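Local coordinates for dihydroneopterin aldolase (PDB 3V9O), which belongs to the dihydroneopterin aldolase family and binds guanine in pockets shared between neighbouring subunits, at residues Arg24-Val32 with Val73-Val82; Gln94-Ala102 with Asp128-Arg136. All coordinates share one frame; numbering follows the deposited sequence. Where two conformers were deposited one is given.

Interaction 1 (Arg24-Val32 with Val73-Val82); sequences RLYLRNHEV and VDYDLMKQSV. With GUN (guanine), chain G.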
loop_
_atom_site.group_PDB
_atom_site.type_symbol
_atom_site.label_atom_id
_atom_site.label_comp_id
_atom_site.label_asym_id
_atom_site.label_seq_id
_atom_site.Cartn_x
_atom_site.Cartn_y
_atom_site.Cartn_z
ATOM N N ARG A 24 -8.374 12.494 4.505
ATOM C CA ARG A 24 -8.127 12.128 3.097
ATOM C C ARG A 24 -9.430 11.765 2.440
ATOM O O ARG A 24 -10.161 10.894 2.923
ATOM C CB ARG A 24 -7.188 10.935 3.033
ATOM C CG ARG A 24 -6.960 10.388 1.603
ATOM C CD ARG A 24 -5.795 9.368 1.588
ATOM N NE ARG A 24 -6.171 8.093 2.202
ATOM C CZ ARG A 24 -6.573 7.007 1.516
ATOM N NH1 ARG A 24 -6.655 7.036 0.192
ATOM N NH2 ARG A 24 -6.886 5.875 2.168
ATOM N N LEU A 25 -9.786 12.426 1.352
ATOM C CA LEU A 25 -10.898 12.028 0.495
ATOM C C LEU A 25 -10.267 11.291 -0.671
ATOM O O LEU A 25 -9.191 11.673 -1.112
ATOM C CB LEU A 25 -11.595 13.282 -0.037
ATOM C CG LEU A 25 -11.979 14.374 0.999
ATOM C CD1 LEU A 25 -12.638 15.527 0.258
ATOM C CD2 LEU A 25 -12.911 13.852 2.060
ATOM N N TYR A 26 -10.893 10.216 -1.142
ATOM C CA TYR A 26 -10.233 9.431 -2.190
ATOM C C TYR A 26 -11.262 8.926 -3.198
ATOM O O TYR A 26 -12.380 8.547 -2.891
ATOM C CB TYR A 26 -9.368 8.308 -1.595
ATOM C CG TYR A 26 -10.080 7.267 -0.773
ATOM C CD1 TYR A 26 -10.609 6.109 -1.379
ATOM C CD2 TYR A 26 -10.172 7.395 0.619
ATOM C CE1 TYR A 26 -11.187 5.115 -0.621
ATOM C CE2 TYR A 26 -10.752 6.410 1.386
ATOM C CZ TYR A 26 -11.279 5.267 0.796
ATOM O OH TYR A 26 -11.796 4.264 1.585
ATOM N N LEU A 27 -10.758 8.885 -4.443
ATOM C CA LEU A 27 -11.509 8.324 -5.574
ATOM C C LEU A 27 -10.663 7.188 -6.121
ATOM O O LEU A 27 -9.486 7.368 -6.540
ATOM C CB LEU A 27 -11.641 9.433 -6.643
ATOM C CG LEU A 27 -12.634 9.046 -7.739
ATOM C CD1 LEU A 27 -14.064 8.932 -7.234
ATOM C CD2 LEU A 27 -12.520 10.126 -8.874
ATOM N N ARG A 28 -11.193 5.960 -6.060
ATOM C CA ARG A 28 -10.449 4.781 -6.478
ATOM C C ARG A 28 -10.896 4.291 -7.840
ATOM O O ARG A 28 -12.093 4.030 -8.051
ATOM C CB ARG A 28 -10.578 3.614 -5.463
ATOM C CG ARG A 28 -9.688 2.453 -5.827
ATOM C CD ARG A 28 -9.373 1.441 -4.721
ATOM N NE ARG A 28 -10.569 0.699 -4.354
ATOM C CZ ARG A 28 -11.257 0.864 -3.206
ATOM N NH1 ARG A 28 -10.853 1.683 -2.270
ATOM N NH2 ARG A 28 -12.327 0.127 -3.034
ATOM N N ASN A 29 -9.905 4.147 -8.723
ATOM C CA ASN A 29 -10.096 3.551 -10.086
ATOM C C ASN A 29 -11.268 4.182 -10.833
ATOM O O ASN A 29 -12.249 3.470 -11.176
ATOM C CB ASN A 29 -10.193 2.047 -10.044
ATOM C CG ASN A 29 -8.925 1.418 -9.503
ATOM O OD1 ASN A 29 -7.805 1.956 -9.733
ATOM N ND2 ASN A 29 -9.055 0.276 -8.829
ATOM N N HIS A 30 -11.165 5.491 -11.105
ATOM C CA HIS A 30 -12.097 6.139 -11.990
ATOM C C HIS A 30 -11.626 5.868 -13.407
ATOM O O HIS A 30 -10.567 6.307 -13.811
ATOM C CB HIS A 30 -12.098 7.647 -11.688
ATOM C CG HIS A 30 -12.928 8.447 -12.613
ATOM N ND1 HIS A 30 -14.024 7.945 -13.262
ATOM C CD2 HIS A 30 -12.865 9.762 -12.949
ATOM C CE1 HIS A 30 -14.584 8.896 -14.000
ATOM N NE2 HIS A 30 -13.882 9.998 -13.842
ATOM N N GLU A 31 -12.424 5.158 -14.176
ATOM C CA GLU A 31 -12.083 4.877 -15.578
ATOM C C GLU A 31 -12.751 5.901 -16.498
ATOM O O GLU A 31 -13.899 6.289 -16.338
ATOM C CB GLU A 31 -12.486 3.463 -15.971
ATOM C CG GLU A 31 -13.939 3.179 -16.078
ATOM C CD GLU A 31 -14.241 1.906 -16.795
ATOM O OE1 GLU A 31 -13.342 1.055 -17.018
ATOM O OE2 GLU A 31 -15.417 1.727 -17.161
ATOM N N VAL A 32 -11.956 6.271 -17.513
ATOM C CA VAL A 32 -12.459 7.085 -18.605
ATOM C C VAL A 32 -11.953 6.501 -19.911
ATOM O O VAL A 32 -10.945 5.764 -19.959
ATOM C CB VAL A 32 -11.999 8.564 -18.488
ATOM C CG1 VAL A 32 -12.523 9.227 -17.190
ATOM C CG2 VAL A 32 -10.484 8.722 -18.606
ATOM N N VAL A 73 -15.784 19.515 2.481
ATOM C CA VAL A 73 -15.405 19.636 1.066
ATOM C C VAL A 73 -16.084 18.484 0.320
ATOM O O VAL A 73 -15.869 17.333 0.625
ATOM C CB VAL A 73 -13.866 19.559 0.857
ATOM C CG1 VAL A 73 -13.545 19.470 -0.642
ATOM C CG2 VAL A 73 -13.190 20.798 1.494
ATOM N N ASP A 74 -16.999 18.831 -0.588
ATOM C CA ASP A 74 -17.764 17.829 -1.349
ATOM C C ASP A 74 -16.823 16.977 -2.197
ATOM O O ASP A 74 -16.108 17.496 -3.072
ATOM C CB ASP A 74 -18.744 18.575 -2.236
ATOM C CG ASP A 74 -19.784 17.668 -2.895
ATOM O OD1 ASP A 74 -19.494 16.497 -3.139
ATOM O OD2 ASP A 74 -20.874 18.217 -3.234
ATOM N N TYR A 75 -16.761 15.688 -1.950
ATOM C CA TYR A 75 -15.837 14.868 -2.681
ATOM C C TYR A 75 -16.209 14.627 -4.148
ATOM O O TYR A 75 -15.340 14.153 -4.909
ATOM C CB TYR A 75 -15.599 13.531 -1.928
ATOM C CG TYR A 75 -16.780 12.652 -1.607
ATOM C CD1 TYR A 75 -17.781 12.380 -2.536
ATOM C CD2 TYR A 75 -16.841 11.997 -0.373
ATOM C CE1 TYR A 75 -18.829 11.497 -2.205
ATOM C CE2 TYR A 75 -17.875 11.128 -0.042
ATOM C CZ TYR A 75 -18.880 10.902 -0.973
ATOM O OH TYR A 75 -19.875 10.028 -0.614
ATOM N N ASP A 76 -17.386 15.086 -4.576
ATOM C CA ASP A 76 -17.716 15.087 -6.013
ATOM C C ASP A 76 -16.740 15.956 -6.828
ATOM O O ASP A 76 -16.669 15.796 -8.049
ATOM C CB ASP A 76 -19.134 15.574 -6.289
ATOM C CG ASP A 76 -20.229 14.572 -5.851
ATOM O OD1 ASP A 76 -19.951 13.411 -5.482
ATOM O OD2 ASP A 76 -21.398 15.007 -5.902
ATOM N N LEU A 77 -16.027 16.863 -6.174
ATOM C CA LEU A 77 -15.051 17.668 -6.870
ATOM C C LEU A 77 -13.978 16.848 -7.568
ATOM O O LEU A 77 -13.504 17.252 -8.647
ATOM C CB LEU A 77 -14.435 18.643 -5.881
ATOM C CG LEU A 77 -13.248 19.459 -6.323
ATOM C CD1 LEU A 77 -13.832 20.695 -6.988
ATOM C CD2 LEU A 77 -12.347 19.797 -5.107
ATOM N N MET A 78 -13.623 15.665 -7.044
ATOM C CA MET A 78 -12.586 14.864 -7.703
ATOM C C MET A 78 -13.067 14.380 -9.084
ATOM O O MET A 78 -12.361 14.627 -10.098
ATOM C CB MET A 78 -12.181 13.692 -6.821
ATOM C CG MET A 78 -11.472 14.125 -5.552
ATOM S SD MET A 78 -10.933 12.788 -4.492
ATOM C CE MET A 78 -12.529 12.233 -3.790
ATOM N N LYS A 79 -14.220 13.715 -9.168
ATOM C CA LYS A 79 -14.694 13.243 -10.454
ATOM C C LYS A 79 -14.970 14.438 -11.372
ATOM O O LYS A 79 -14.643 14.361 -12.568
ATOM C CB LYS A 79 -15.934 12.337 -10.256
ATOM C CG LYS A 79 -16.413 11.652 -11.531
ATOM C CD LYS A 79 -17.578 10.667 -11.371
ATOM C CE LYS A 79 -18.166 10.418 -12.809
ATOM N NZ LYS A 79 -19.256 9.488 -12.917
ATOM N N GLN A 80 -15.498 15.535 -10.853
ATOM C CA GLN A 80 -15.761 16.727 -11.688
ATOM C C GLN A 80 -14.490 17.262 -12.317
ATOM O O GLN A 80 -14.504 17.670 -13.500
ATOM C CB GLN A 80 -16.397 17.800 -10.803
ATOM C CG GLN A 80 -17.877 17.532 -10.543
ATOM C CD GLN A 80 -18.477 18.350 -9.396
ATOM O OE1 GLN A 80 -17.796 19.159 -8.739
ATOM N NE2 GLN A 80 -19.760 18.106 -9.123
ATOM N N SER A 81 -13.431 17.350 -11.539
ATOM C CA SER A 81 -12.183 17.852 -12.072
ATOM C C SER A 81 -11.599 16.928 -13.125
ATOM O O SER A 81 -11.088 17.426 -14.158
ATOM C CB SER A 81 -11.195 18.158 -10.966
ATOM O OG SER A 81 -11.833 19.040 -10.067
ATOM N N VAL A 82 -11.661 15.617 -12.910
ATOM C CA VAL A 82 -11.184 14.699 -13.956
ATOM C C VAL A 82 -12.023 14.918 -15.199
ATOM O O VAL A 82 -11.467 15.068 -16.307
ATOM C CB VAL A 82 -11.326 13.258 -13.482
ATOM C CG1 VAL A 82 -10.997 12.311 -14.661
ATOM C CG2 VAL A 82 -10.341 13.032 -12.337
HETATM N N9 GUN G . -20.735 14.465 -1.550
HETATM C C8 GUN G . -21.850 13.642 -1.467
HETATM N N7 GUN G . -21.868 12.866 -0.289
HETATM C C5 GUN G . -20.740 13.315 0.371
HETATM C C6 GUN G . -20.156 12.914 1.663
HETATM O O6 GUN G . -20.641 12.073 2.437
HETATM N N1 GUN G . -18.977 13.563 2.027
HETATM C C2 GUN G . -18.326 14.470 1.192
HETATM N N2 GUN G . -17.123 15.009 1.582
HETATM N N3 GUN G . -18.870 14.858 -0.041
HETATM C C4 GUN G . -20.054 14.236 -0.383
HETATM O O HOH W 1 -14.762 12.115 -15.033
#
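Met78 lies against the backbone of the strand between Leu25 and Leu27: its chain bends at the last torsion (chi3 -73°), which brings CE to 3.6 Å from Tyr26 C, with Leu25 CB on one side and Leu27 CB on the other. Leu25 reaches the loop that leads into the helix, its CD1 4.1 Å from Val73 CG1 and close to Tyr75 CB, while Leu27 CD2 rests on the backbone of Lys79. CG of the extended Lys79 makes an off-centre CH-pi contact, 4.2 Å from the centroid of the His30 ring, and Val82 CG1 comes 3.6 Å from His30 CD2. A water 2.6 Å from His30 NE2 sits in the ring plane and donates weakly to Lys79 O. Before the helix, Asp74 OD1 caps Asp76 N and accepts from guanine N9; Val73 O and Tyr75 N hold guanine N2 and N3, and guanine C4 lies 3.4 Å above the plane of the Tyr75 ring, over its centre. Glu95 and Gln94 N of the second subunit complete this site. Helix 76-82 crosses strand 24-32 at 49° beside helix 94-106, and strand 22-34 pairs with strand 47-58 and a strand of the second subunit, as in the T-fold.

Interaction 2 (Gln94-Ala102 with Asp128-Arg136); sequences QETLCDAIA and DAVGVEVFR. With GUN (guanine), chain B.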
loop_
_atom_site.group_PDB
_atom_site.type_symbol
_atom_site.label_atom_id
_atom_site.label_comp_id
_atom_site.label_asym_id
_atom_site.label_seq_id
_atom_site.Cartn_x
_atom_site.Cartn_y
_atom_site.Cartn_z
ATOM N N GLN A 94 0.470 11.170 -20.652
ATOM C CA GLN A 94 -0.136 10.980 -19.338
ATOM C C GLN A 94 0.235 12.132 -18.407
ATOM O O GLN A 94 -0.627 12.567 -17.642
ATOM C CB GLN A 94 0.303 9.656 -18.701
ATOM C CG GLN A 94 -0.278 8.430 -19.429
ATOM C CD GLN A 94 -0.311 7.214 -18.518
ATOM O OE1 GLN A 94 -0.783 7.264 -17.393
ATOM N NE2 GLN A 94 0.197 6.067 -18.997
ATOM N N GLU A 95 1.461 12.640 -18.455
ATOM C CA GLU A 95 1.852 13.768 -17.609
ATOM C C GLU A 95 0.946 14.960 -17.831
ATOM O O GLU A 95 0.588 15.627 -16.870
ATOM C CB GLU A 95 3.280 14.215 -17.893
ATOM C CG GLU A 95 4.371 13.265 -17.342
ATOM C CD GLU A 95 4.675 12.046 -18.220
ATOM O OE1 GLU A 95 3.932 11.684 -19.164
ATOM O OE2 GLU A 95 5.715 11.422 -17.954
ATOM N N THR A 96 0.567 15.215 -19.074
ATOM C CA THR A 96 -0.310 16.376 -19.345
ATOM C C THR A 96 -1.637 16.236 -18.603
ATOM O O THR A 96 -2.084 17.172 -17.941
ATOM C CB THR A 96 -0.504 16.513 -20.807
ATOM O OG1 THR A 96 0.778 16.782 -21.407
ATOM C CG2 THR A 96 -1.445 17.649 -21.146
ATOM N N LEU A 97 -2.235 15.057 -18.619
ATOM C CA LEU A 97 -3.506 14.844 -17.945
ATOM C C LEU A 97 -3.311 14.830 -16.453
ATOM O O LEU A 97 -4.097 15.485 -15.733
ATOM C CB LEU A 97 -4.071 13.500 -18.434
ATOM C CG LEU A 97 -5.395 13.104 -17.755
ATOM C CD1 LEU A 97 -6.496 14.075 -18.014
ATOM C CD2 LEU A 97 -5.832 11.650 -18.207
ATOM N N CYS A 98 -2.325 14.103 -15.955
ATOM C CA CYS A 98 -2.122 13.995 -14.536
ATOM C C CYS A 98 -1.846 15.352 -13.893
ATOM O O CYS A 98 -2.435 15.657 -12.844
ATOM C CB CYS A 98 -0.951 13.024 -14.316
ATOM S SG CYS A 98 -0.728 12.523 -12.593
ATOM N N ASP A 99 -0.962 16.106 -14.496
ATOM C CA ASP A 99 -0.598 17.412 -13.961
ATOM C C ASP A 99 -1.812 18.350 -14.002
ATOM O O ASP A 99 -1.986 19.170 -13.053
ATOM C CB ASP A 99 0.512 18.031 -14.798
ATOM C CG ASP A 99 1.884 17.327 -14.654
ATOM O OD1 ASP A 99 2.053 16.406 -13.816
ATOM O OD2 ASP A 99 2.774 17.732 -15.430
ATOM N N ALA A 100 -2.653 18.279 -15.045
ATOM C CA ALA A 100 -3.807 19.153 -15.137
ATOM C C ALA A 100 -4.830 18.836 -14.066
ATOM O O ALA A 100 -5.397 19.776 -13.477
ATOM C CB ALA A 100 -4.446 19.070 -16.528
ATOM N N ILE A 101 -5.041 17.562 -13.727
ATOM C CA ILE A 101 -5.988 17.182 -12.704
ATOM C C ILE A 101 -5.444 17.672 -11.374
ATOM O O ILE A 101 -6.200 18.272 -10.565
ATOM C CB ILE A 101 -6.179 15.668 -12.675
ATOM C CG1 ILE A 101 -6.927 15.227 -13.936
ATOM C CG2 ILE A 101 -7.050 15.245 -11.449
ATOM C CD1 ILE A 101 -6.759 13.690 -14.172
ATOM N N ALA A 102 -4.145 17.454 -11.125
ATOM C CA ALA A 102 -3.589 17.925 -9.858
ATOM C C ALA A 102 -3.693 19.441 -9.715
ATOM O O ALA A 102 -4.063 19.929 -8.619
ATOM C CB ALA A 102 -2.128 17.481 -9.697
ATOM N N ASP A 128 0.132 -5.191 -16.382
ATOM C CA ASP A 128 -1.194 -4.755 -15.940
ATOM C C ASP A 128 -1.420 -3.275 -16.245
ATOM O O ASP A 128 -2.570 -2.878 -16.523
ATOM C CB ASP A 128 -1.438 -5.017 -14.460
ATOM C CG ASP A 128 -1.740 -6.466 -14.164
ATOM O OD1 ASP A 128 -1.813 -7.319 -15.083
ATOM O OD2 ASP A 128 -1.870 -6.791 -12.955
ATOM N N ALA A 129 -0.405 -2.427 -16.093
ATOM C CA ALA A 129 -0.557 -0.982 -16.390
ATOM C C ALA A 129 0.761 -0.268 -16.443
ATOM O O ALA A 129 1.752 -0.789 -15.873
ATOM C CB ALA A 129 -1.422 -0.309 -15.306
ATOM N N VAL A 130 0.810 0.883 -17.088
ATOM C CA VAL A 130 1.928 1.801 -16.917
ATOM C C VAL A 130 1.281 3.151 -16.615
ATOM O O VAL A 130 0.293 3.524 -17.260
ATOM C CB VAL A 130 2.836 1.831 -18.202
ATOM C CG1 VAL A 130 2.113 2.425 -19.403
ATOM C CG2 VAL A 130 4.157 2.578 -17.930
ATOM N N GLY A 131 1.881 3.862 -15.681
ATOM C CA GLY A 131 1.262 5.098 -15.212
ATOM C C GLY A 131 2.248 6.095 -14.693
ATOM O O GLY A 131 3.462 5.933 -14.654
ATOM N N VAL A 132 1.639 7.241 -14.331
ATOM C CA VAL A 132 2.322 8.439 -13.837
ATOM C C VAL A 132 1.626 8.932 -12.579
ATOM O O VAL A 132 0.373 8.971 -12.553
ATOM C CB VAL A 132 2.311 9.566 -14.907
ATOM C CG1 VAL A 132 2.901 10.911 -14.323
ATOM C CG2 VAL A 132 3.041 9.051 -16.175
ATOM N N GLU A 133 2.383 9.347 -11.571
ATOM C CA GLU A 133 1.769 9.855 -10.324
ATOM C C GLU A 133 2.494 11.102 -9.888
ATOM O O GLU A 133 3.736 11.195 -9.961
ATOM C CB GLU A 133 1.865 8.788 -9.251
ATOM C CG GLU A 133 1.290 9.251 -7.868
ATOM C CD GLU A 133 1.495 8.204 -6.851
ATOM O OE1 GLU A 133 2.627 8.089 -6.395
ATOM O OE2 GLU A 133 0.547 7.437 -6.574
ATOM N N VAL A 134 1.714 12.063 -9.392
ATOM C CA VAL A 134 2.265 13.224 -8.703
ATOM C C VAL A 134 1.655 13.388 -7.329
ATOM O O VAL A 134 0.511 12.942 -7.101
ATOM C CB VAL A 134 2.087 14.542 -9.442
ATOM C CG1 VAL A 134 2.784 14.441 -10.834
ATOM C CG2 VAL A 134 0.667 14.911 -9.629
ATOM N N PHE A 135 2.364 14.020 -6.424
ATOM C CA PHE A 135 1.875 14.316 -5.059
ATOM C C PHE A 135 2.365 15.708 -4.732
ATOM O O PHE A 135 3.575 15.933 -4.620
ATOM C CB PHE A 135 2.433 13.269 -4.067
ATOM C CG PHE A 135 1.614 13.056 -2.786
ATOM C CD1 PHE A 135 0.863 14.054 -2.218
ATOM C CD2 PHE A 135 1.603 11.797 -2.172
ATOM C CE1 PHE A 135 0.188 13.855 -0.970
ATOM C CE2 PHE A 135 0.875 11.557 -0.975
ATOM C CZ PHE A 135 0.162 12.604 -0.389
ATOM N N ARG A 136 1.439 16.622 -4.657
ATOM C CA ARG A 136 1.723 18.040 -4.461
ATOM C C ARG A 136 1.152 18.511 -3.130
ATOM O O ARG A 136 -0.028 18.314 -2.857
ATOM C CB ARG A 136 1.083 18.849 -5.595
ATOM C CG ARG A 136 1.688 18.642 -7.012
ATOM C CD ARG A 136 3.131 19.161 -7.126
ATOM N NE ARG A 136 4.042 18.143 -6.628
ATOM C CZ ARG A 136 5.240 18.357 -6.091
ATOM N NH1 ARG A 136 5.737 19.584 -5.965
ATOM N NH2 ARG A 136 5.936 17.318 -5.668
HETATM N N9 GUN B . 5.814 6.892 -23.670
HETATM C C8 GUN B . 4.673 6.777 -24.452
HETATM N N7 GUN B . 3.594 7.541 -23.959
HETATM C C5 GUN B . 4.164 8.182 -22.876
HETATM C C6 GUN B . 3.588 9.125 -21.901
HETATM O O6 GUN B . 2.423 9.553 -21.923
HETATM N N1 GUN B . 4.451 9.569 -20.900
HETATM C C2 GUN B . 5.753 9.092 -20.758
HETATM N N2 GUN B . 6.519 9.514 -19.697
HETATM N N3 GUN B . 6.312 8.192 -21.677
HETATM C C4 GUN B . 5.464 7.779 -22.685
#
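Gln94 makes the one hydrogen bond between helix and strand, from NE2 to Val130 O at 3.1 Å. The bond is nearly straight and lies in the amide plane of Gln94, but it meets the carbonyl from above its plane, 46° out. The same amide is held by Thr118 through OE1 and by the Tyr75 hydroxyl of the third subunit through NE2, which together should fix its rotation. Apolar packing follows along the strand. Val132 CG2 sits 3.8 Å from Gln94 CB and also touches Glu95 CD, the Glu95 chain crossing it at about a right angle. Cys98 SG, anti to the backbone nitrogen, points between the two valines, 4.3 Å from Val132 CG1 and 4.1 Å from Val134 CG2. The latter methyl also meets Ala102 CB at 3.8 Å, while Val134 CG1 lies against Asp99 OD1, whose charge is paired with Arg23 of the third subunit. At the helix start, guanine O6 accepts from Gln94 N, and the Glu95 carboxylate, turned back by a bend at chi2 (82°), takes guanine N1 on OE1 at 2.8 Å and N2 on OE2 at 2.7 Å. Helix 94-102 lies over strand 129-136 at 33°, with helix 76-87 alongside; strand 113-120 flanks the strand, and a strand of the third subunit continues the T-fold sheet.

In the fold
Interactions 1 and 2 are buried and set two consecutive helices on one face of an antiparallel sheet, the T-fold, each against an outermost strand of the chain: 24-32 in interaction 1, 128-136 in interaction 2. Val82 CG2 and Ile101 CG2 join them, 4.1 Å apart, where the helices pack. Interaction 1, nearer the chain centre, relies on leucine, methionine and histidine contacts with a water that bridges weakly to the helix backbone; interaction 2 adds a direct amide-to-backbone bond to smaller valine, cysteine and alanine side chains. Each gives half of a guanine site between subunits: the Tyr75 stack, backbone groups and the Asp74 carboxylate from 73-82; the Glu95 carboxylate and Gln94 N-H from 94-102.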